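Local coordinates for protein transcriptional regulator (GntR family) (Enterococcus faecalis, PDB 3DDV) that probably regulates transcription as a GntR-family DNA-binding regulator, its UTRA domain probably sensing a small-molecule effector, at residues 119-122 and 126-129. Residues are numbered along the deposited sequence; the frame is centred on the assembly and turned at random.
Sequences SYFE and PFEY
Phe127 lies against one face of the Phe121 ring in an offset stack, centroids 4.8 Å apart and planes 15° from parallel. Phe127 CD2 sits over the CD1-CE1 rim of the Phe121 ring, while Phe127 CB makes a CH-pi contact with the same ring. At the edge of the Phe127 ring, near its plane, is the backbone of 120-121, with Tyr120 O 3.5 Å from Phe127 CE2. Phe127 CG falls between its own backbone N and carbonyl carbon (chi1 72°), which carries the ring across to that backbone. Tyr120 meets Pro126 obliquely; Tyr120 CE1 lies 3.9 Å from Pro126 CG. On the side of the sheet away from that pair, Ser119 OG donates to Glu128 OE1 (2.9 Å), arriving nearly along the carboxylate C-O axis; Tyr73 OH also hydrogen-bonds this buried oxygen, and Gln117 NE2 adds a weak bond. The backbones are tied by Phe127 N to Ser119 O (2.9 Å), a nearly straight bond. Tyr73 and Leu76 of helix 72-80 pack on Phe127, and the ring of His82 stacks on Phe121. These pairs lie at the turn end of the antiparallel beta hairpin 111-121/126-135, inner strands of the six-stranded UTRA-domain sheet.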
loop_
_atom_site.group_PDB
_atom_site.type_symbol
_atom_site.label_atom_id
_atom_site.label_comp_id
_atom_site.label_asym_id
_atom_site.label_seq_id
_atom_site.Cartn_x
_atom_site.Cartn_y
_atom_site.Cartn_z
ATOM N N SER B 119 -25.618 2.948 -7.984
ATOM C CA SER B 119 -25.569 3.718 -9.206
ATOM C C SER B 119 -26.497 4.889 -9.064
ATOM O O SER B 119 -27.548 4.801 -8.405
ATOM C CB SER B 119 -26.036 2.897 -10.405
ATOM O OG SER B 119 -25.265 1.728 -10.549
ATOM N N TYR B 120 -26.127 5.985 -9.714
ATOM C CA TYR B 120 -26.816 7.246 -9.514
ATOM C C TYR B 120 -27.241 7.897 -10.821
ATOM O O TYR B 120 -26.620 7.697 -11.862
ATOM C CB TYR B 120 -25.884 8.212 -8.780
ATOM C CG TYR B 120 -25.370 7.705 -7.479
ATOM C CD1 TYR B 120 -25.967 8.083 -6.289
ATOM C CD2 TYR B 120 -24.291 6.856 -7.433
ATOM C CE1 TYR B 120 -25.493 7.624 -5.070
ATOM C CE2 TYR B 120 -23.818 6.376 -6.228
ATOM C CZ TYR B 120 -24.418 6.769 -5.056
ATOM O OH TYR B 120 -23.947 6.292 -3.866
ATOM N N PHE B 121 -28.269 8.731 -10.765
ATOM C CA PHE B 121 -28.531 9.594 -11.901
ATOM C C PHE B 121 -27.504 10.741 -11.957
ATOM O O PHE B 121 -26.914 11.139 -10.926
ATOM C CB PHE B 121 -29.969 10.135 -11.866
ATOM C CG PHE B 121 -31.004 9.094 -12.186
ATOM C CD1 PHE B 121 -30.777 8.138 -13.188
ATOM C CD2 PHE B 121 -32.199 9.055 -11.502
ATOM C CE1 PHE B 121 -31.749 7.171 -13.507
ATOM C CE2 PHE B 121 -33.166 8.096 -11.804
ATOM C CZ PHE B 121 -32.947 7.159 -12.811
ATOM N N GLU B 122 -27.315 11.285 -13.159
ATOM C CA GLU B 122 -26.548 12.516 -13.314
ATOM C C GLU B 122 -26.984 13.558 -12.309
ATOM O O GLU B 122 -26.202 14.412 -11.984
ATOM C CB GLU B 122 -26.618 13.058 -14.744
ATOM C CG GLU B 122 -25.896 12.113 -15.704
ATOM C CD GLU B 122 -25.622 12.694 -17.080
ATOM O OE1 GLU B 122 -26.370 13.619 -17.483
ATOM O OE2 GLU B 122 -24.681 12.201 -17.758
ATOM N N PRO B 126 -29.690 8.095 -6.182
ATOM C CA PRO B 126 -29.515 6.646 -6.301
ATOM C C PRO B 126 -30.669 5.978 -7.024
ATOM O O PRO B 126 -31.834 6.323 -6.793
ATOM C CB PRO B 126 -29.512 6.168 -4.858
ATOM C CG PRO B 126 -29.209 7.388 -4.019
ATOM C CD PRO B 126 -29.656 8.570 -4.787
ATOM N N PHE B 127 -30.367 5.009 -7.873
ATOM C CA PHE B 127 -31.427 4.247 -8.452
ATOM C C PHE B 127 -31.218 2.745 -8.384
ATOM O O PHE B 127 -32.040 1.995 -8.874
ATOM C CB PHE B 127 -31.692 4.736 -9.876
ATOM C CG PHE B 127 -30.643 4.362 -10.853
ATOM C CD1 PHE B 127 -30.696 3.140 -11.503
ATOM C CD2 PHE B 127 -29.611 5.240 -11.160
ATOM C CE1 PHE B 127 -29.720 2.784 -12.429
ATOM C CE2 PHE B 127 -28.637 4.896 -12.073
ATOM C CZ PHE B 127 -28.674 3.661 -12.717
ATOM N N GLU B 128 -30.177 2.288 -7.729
ATOM C CA GLU B 128 -29.827 0.897 -7.804
ATOM C C GLU B 128 -28.916 0.564 -6.629
ATOM O O GLU B 128 -27.965 1.309 -6.356
ATOM C CB GLU B 128 -29.053 0.713 -9.088
ATOM C CG GLU B 128 -29.304 -0.541 -9.740
ATOM C CD GLU B 128 -28.433 -0.798 -11.006
ATOM O OE1 GLU B 128 -27.258 -0.276 -11.145
ATOM O OE2 GLU B 128 -28.964 -1.612 -11.826
ATOM N N TYR B 129 -29.179 -0.529 -5.924
ATOM C CA TYR B 129 -28.194 -1.058 -4.982
ATOM C C TYR B 129 -28.053 -2.523 -5.308
ATOM O O TYR B 129 -28.967 -3.295 -5.144
ATOM C CB TYR B 129 -28.683 -0.872 -3.551
ATOM C CG TYR B 129 -27.799 -1.504 -2.520
ATOM C CD1 TYR B 129 -26.436 -1.521 -2.675
ATOM C CD2 TYR B 129 -28.326 -2.049 -1.365
ATOM C CE1 TYR B 129 -25.614 -2.083 -1.726
ATOM C CE2 TYR B 129 -27.494 -2.595 -0.388
ATOM C CZ TYR B 129 -26.138 -2.616 -0.596
ATOM O OH TYR B 129 -25.287 -3.179 0.321
#